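Long-range contact in quinone oxidoreductase (Coxiella burnetii, PDB 3TQH), which binds NADPH and, judging from its family, probably uses it to reduce quinones: residues V156-G161 against I220-G225. Residues are numbered along the deposited sequence; the frame is centred on the assembly and turned at random.
Sequences VLIHAG and IDLVGG. With NDP (NADPH dihydro-nicotinamide-adenine-dinucleotide phosphate), chain B.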
ATOM      1  N   VAL A 156     -19.360  -7.145   2.733  1.00 13.47           N
ATOM      2  CA  VAL A 156     -18.308  -6.371   2.096  1.00 12.21           C
ATOM      3  C   VAL A 156     -17.582  -7.204   1.042  1.00 11.51           C
ATOM      4  O   VAL A 156     -17.114  -8.303   1.324  1.00 11.77           O
ATOM      5  CB  VAL A 156     -17.296  -5.853   3.136  1.00 11.92           C
ATOM      6  CG1 VAL A 156     -16.196  -5.067   2.460  1.00 11.17           C
ATOM      7  CG2 VAL A 156     -18.000  -4.981   4.175  1.00 12.81           C
ATOM      8  N   LEU A 157     -17.515  -6.663  -0.171  1.00 10.79           N
ATOM      9  CA  LEU A 157     -16.794  -7.265  -1.276  1.00 10.26           C
ATOM     10  C   LEU A 157     -15.459  -6.536  -1.424  1.00  9.30           C
ATOM     11  O   LEU A 157     -15.447  -5.342  -1.704  1.00  9.09           O
ATOM     12  CB  LEU A 157     -17.603  -7.147  -2.577  1.00 10.46           C
ATOM     13  CG  LEU A 157     -16.877  -7.553  -3.865  1.00 10.26           C
ATOM     14  CD1 LEU A 157     -16.469  -9.021  -3.809  1.00  9.51           C
ATOM     15  CD2 LEU A 157     -17.726  -7.253  -5.114  1.00 10.52           C
ATOM     16  N   ILE A 158     -14.355  -7.258  -1.231  1.00  8.83           N
ATOM     17  CA  ILE A 158     -13.006  -6.722  -1.387  1.00  8.20           C
ATOM     18  C   ILE A 158     -12.359  -7.384  -2.602  1.00  8.40           C
ATOM     19  O   ILE A 158     -12.018  -8.563  -2.565  1.00  8.61           O
ATOM     20  CB  ILE A 158     -12.138  -7.004  -0.128  1.00  8.28           C
ATOM     21  CG1 ILE A 158     -12.814  -6.442   1.132  1.00  8.88           C
ATOM     22  CG2 ILE A 158     -10.746  -6.429  -0.286  1.00  7.30           C
ATOM     23  CD1 ILE A 158     -11.997  -6.564   2.396  1.00  7.90           C
ATOM     24  N   HIS A 159     -12.214  -6.631  -3.688  1.00  8.40           N
ATOM     25  CA  HIS A 159     -11.527  -7.134  -4.870  1.00  8.71           C
ATOM     26  C   HIS A 159     -10.033  -7.268  -4.596  1.00  8.51           C
ATOM     27  O   HIS A 159      -9.473  -6.521  -3.796  1.00  7.98           O
ATOM     28  CB  HIS A 159     -11.729  -6.205  -6.069  1.00  8.91           C
ATOM     29  CG  HIS A 159     -13.072  -6.327  -6.713  1.00  9.67           C
ATOM     30  ND1 HIS A 159     -13.439  -7.425  -7.458  1.00 11.09           N
ATOM     31  CD2 HIS A 159     -14.126  -5.479  -6.746  1.00  9.96           C
ATOM     32  CE1 HIS A 159     -14.668  -7.256  -7.911  1.00 11.49           C
ATOM     33  NE2 HIS A 159     -15.106  -6.083  -7.494  1.00 11.84           N
ATOM     34  N   ALA A 160      -9.390  -8.211  -5.279  1.00  8.81           N
ATOM     35  CA  ALA A 160      -7.945  -8.378  -5.178  1.00  8.87           C
ATOM     36  C   ALA A 160      -7.528  -8.646  -3.738  1.00  8.54           C
ATOM     37  O   ALA A 160      -6.605  -8.019  -3.226  1.00  8.21           O
ATOM     38  CB  ALA A 160      -7.229  -7.148  -5.721  1.00  8.29           C
ATOM     39  N   GLY A 161      -8.212  -9.595  -3.103  1.00  8.93           N
ATOM     40  CA  GLY A 161      -8.040  -9.861  -1.679  1.00  8.94           C
ATOM     41  C   GLY A 161      -6.688 -10.405  -1.264  1.00  9.19           C
ATOM     42  O   GLY A 161      -6.302 -10.255  -0.112  1.00  9.47           O
ATOM     43  N   ILE A 220     -14.891  -2.649  -1.634  1.00 11.60           N
ATOM     44  CA  ILE A 220     -13.548  -2.091  -1.603  1.00 11.27           C
ATOM     45  C   ILE A 220     -12.878  -2.512  -2.902  1.00 11.53           C
ATOM     46  O   ILE A 220     -12.354  -3.625  -3.017  1.00 11.61           O
ATOM     47  CB  ILE A 220     -12.719  -2.567  -0.395  1.00 11.07           C
ATOM     48  CG1 ILE A 220     -13.506  -2.396   0.920  1.00 11.71           C
ATOM     49  CG2 ILE A 220     -11.413  -1.792  -0.327  1.00 10.27           C
ATOM     50  CD1 ILE A 220     -14.060  -0.989   1.145  1.00 11.60           C
ATOM     51  N   ASP A 221     -12.931  -1.626  -3.889  1.00 11.98           N
ATOM     52  CA  ASP A 221     -12.447  -1.931  -5.227  1.00 12.50           C
ATOM     53  C   ASP A 221     -10.959  -1.597  -5.327  1.00 12.47           C
ATOM     54  O   ASP A 221     -10.575  -0.424  -5.396  1.00 12.82           O
ATOM     55  CB  ASP A 221     -13.241  -1.152  -6.277  1.00 13.08           C
ATOM     56  CG  ASP A 221     -12.596  -1.194  -7.642  1.00 14.13           C
ATOM     57  OD1 ASP A 221     -12.028  -2.250  -7.996  1.00 14.99           O
ATOM     58  OD2 ASP A 221     -12.650  -0.174  -8.368  1.00 15.12           O
ATOM     59  N   LEU A 222     -10.129  -2.636  -5.328  1.00 12.09           N
ATOM     60  CA  LEU A 222      -8.685  -2.468  -5.409  1.00 12.16           C
ATOM     61  C   LEU A 222      -8.136  -2.774  -6.803  1.00 12.77           C
ATOM     62  O   LEU A 222      -6.925  -2.838  -6.979  1.00 12.92           O
ATOM     63  CB  LEU A 222      -8.007  -3.341  -4.354  1.00 11.84           C
ATOM     64  CG  LEU A 222      -8.373  -2.978  -2.908  1.00 11.34           C
ATOM     65  CD1 LEU A 222      -7.999  -4.101  -1.961  1.00 10.90           C
ATOM     66  CD2 LEU A 222      -7.700  -1.662  -2.500  1.00 11.67           C
ATOM     67  N   VAL A 223      -9.023  -2.944  -7.789  1.00 13.41           N
ATOM     68  CA  VAL A 223      -8.613  -3.173  -9.190  1.00 14.42           C
ATOM     69  C   VAL A 223      -8.945  -1.972 -10.083  1.00 15.34           C
ATOM     70  O   VAL A 223      -8.139  -1.575 -10.918  1.00 16.63           O
ATOM     71  CB  VAL A 223      -9.267  -4.447  -9.781  1.00 14.70           C
ATOM     72  CG1 VAL A 223      -8.828  -4.660 -11.231  1.00 15.43           C
ATOM     73  CG2 VAL A 223      -8.921  -5.656  -8.926  1.00 13.74           C
ATOM     74  N   GLY A 224     -10.126  -1.400  -9.909  1.00 15.52           N
ATOM     75  CA  GLY A 224     -10.536  -0.243 -10.689  1.00 16.88           C
ATOM     76  C   GLY A 224     -10.887  -0.625 -12.117  1.00 18.47           C
ATOM     77  O   GLY A 224     -11.103  -1.806 -12.433  1.00 18.69           O
ATOM     78  N   GLY A 225     -10.933   0.376 -12.987  1.00 19.78           N
ATOM     79  CA  GLY A 225     -11.288   0.151 -14.378  1.00 21.49           C
ATOM     80  C   GLY A 225     -12.654  -0.499 -14.452  1.00 21.76           C
ATOM     81  O   GLY A 225     -13.560  -0.133 -13.708  1.00 21.27           O
TER
HETATM   82  PA  NDP B 500      -1.114  -5.678  -5.411  1.00  9.67           P
HETATM   83  O1A NDP B 500      -0.175  -5.710  -6.549  1.00  9.38           O
HETATM   84  O2A NDP B 500      -0.455  -6.085  -4.155  1.00  9.30           O
HETATM   85  O5B NDP B 500      -2.355  -6.659  -5.688  1.00 10.56           O
HETATM   86  C5B NDP B 500      -2.117  -7.912  -6.300  1.00 11.36           C
HETATM   87  C4B NDP B 500      -3.359  -8.783  -6.195  1.00 10.76           C
HETATM   88  O4B NDP B 500      -4.302  -8.370  -7.161  1.00 10.87           O
HETATM   89  C3B NDP B 500      -3.108 -10.263  -6.453  1.00 11.55           C
HETATM   90  O3B NDP B 500      -3.201 -10.979  -5.240  1.00 10.96           O
HETATM   91  C2B NDP B 500      -4.183 -10.685  -7.450  1.00 11.52           C
HETATM   92  O2B NDP B 500      -4.896 -11.831  -7.038  1.00 11.55           O
HETATM   93  C1B NDP B 500      -5.105  -9.478  -7.495  1.00 10.36           C
HETATM   94  N9A NDP B 500      -5.738  -9.235  -8.800  1.00 10.61           N
HETATM   95  C8A NDP B 500      -5.109  -8.916  -9.978  1.00 12.21           C
HETATM   96  N7A NDP B 500      -6.046  -8.748 -10.933  1.00 12.42           N
HETATM   97  C5A NDP B 500      -7.260  -8.952 -10.384  1.00 10.47           C
HETATM   98  C6A NDP B 500      -8.538  -8.909 -10.924  1.00  9.73           C
HETATM   99  N6A NDP B 500      -8.699  -8.623 -12.205  1.00 10.57           N
HETATM  100  N1A NDP B 500      -9.625  -9.171 -10.121  1.00  8.93           N
HETATM  101  C2A NDP B 500      -9.432  -9.469  -8.780  1.00  8.24           C
HETATM  102  N3A NDP B 500      -8.159  -9.506  -8.239  1.00  8.14           N
HETATM  103  C4A NDP B 500      -7.086  -9.254  -9.038  1.00  9.65           C
HETATM  104  O3  NDP B 500      -1.789  -4.222  -5.275  1.00 10.58           O
HETATM  105  PN  NDP B 500      -2.118  -3.428  -3.908  1.00 10.39           P
HETATM  106  O1N NDP B 500      -0.855  -2.929  -3.325  1.00 11.69           O
HETATM  107  O2N NDP B 500      -3.051  -4.172  -3.049  1.00 10.06           O
HETATM  108  O5D NDP B 500      -2.901  -2.166  -4.524  1.00 11.43           O
HETATM  109  C5D NDP B 500      -4.033  -2.326  -5.357  1.00 10.81           C
HETATM  110  C4D NDP B 500      -4.304  -1.028  -6.111  1.00 10.98           C
HETATM  111  O4D NDP B 500      -4.578   0.018  -5.199  1.00 10.77           O
HETATM  112  C3D NDP B 500      -3.103  -0.605  -6.944  1.00 11.92           C
HETATM  113  O3D NDP B 500      -3.537  -0.207  -8.224  1.00 12.00           O
HETATM  114  C2D NDP B 500      -2.498   0.546  -6.168  1.00 12.48           C
HETATM  115  O2D NDP B 500      -1.826   1.472  -7.001  1.00 13.55           O
HETATM  116  C1D NDP B 500      -3.727   1.125  -5.459  1.00 11.98           C
HETATM  117  N1N NDP B 500      -3.445   1.856  -4.202  1.00 11.57           N
HETATM  118  C2N NDP B 500      -3.988   3.109  -4.058  1.00 12.08           C
HETATM  119  C3N NDP B 500      -3.737   3.902  -2.941  1.00 12.08           C
HETATM  120  C7N NDP B 500      -4.339   5.269  -2.799  1.00 12.38           C
HETATM  121  O7N NDP B 500      -4.032   6.026  -1.648  1.00 13.05           O
HETATM  122  N7N NDP B 500      -5.136   5.744  -3.755  1.00 10.79           N
HETATM  123  C4N NDP B 500      -2.837   3.353  -1.870  1.00 12.70           C
HETATM  124  C5N NDP B 500      -2.287   1.978  -2.081  1.00 12.66           C
HETATM  125  C6N NDP B 500      -2.627   1.296  -3.245  1.00 12.52           C
HETATM  126  P2B NDP B 500      -4.709 -13.245  -7.787  1.00 14.31           P
HETATM  127  O1X NDP B 500      -5.361 -14.313  -6.945  1.00 14.81           O
HETATM  128  O2X NDP B 500      -3.241 -13.565  -7.932  1.00 16.49           O
HETATM  129  O3X NDP B 500      -5.351 -13.241  -9.147  1.00 14.93           O
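Asp-221 OD1, 4.0 Å from His-159 CD2 across the contact, is gripped by two amides of its own turn: Gly-224 N at 2.8 Å, nearly straight and on the syn side, and Val-223 N from above the same face of the carboxylate, an Asx turn. With CG anti to the backbone N (chi1 168°), OD1 reaches forward to the amides of Val-223 and Gly-224. The turn ends strand 216-221 of the Rossmann fold, next to strand 155-158 in the parallel sheet of order 3-2-1-4-5-6; Gly-161 fits the first glycine of a GxGxxG pattern.

Parallel pairing is fixed by two bonds around Ile-158: Ile-220 N gives to Leu-157 O at 2.8 Å, and Ile-220 O accepts from His-159 N at 3.1 Å. On the face carrying Ile-158 and Ile-220, their side chains run side by side, CG1 to CG1, Ile-158 packing on helix 164-175 and Ile-220 on helix 135-147. On the other face, the His-159 ring stands almost perpendicular to the carboxylate (83° between planes), and the two do not bond. Instead ND1 bonds Thr-183, NE2 bonds Ser-231, and Asp-221 OD2 bonds Ser-243, which accounts for these buried polar atoms.

Beyond the strand ends the segments form part of the NADPH pocket. Leu-222 lays CD1 against Ile-158 CG2 and sits near Val-165 and Val-244, while its carbonyl O approaches the nicotinamide-side ribose. Ala-160 places CA 3.3 Å from adenine N3A, and its CB touches Val-223 CG2, which itself reaches the adenine at N1A, 3.8 Å away.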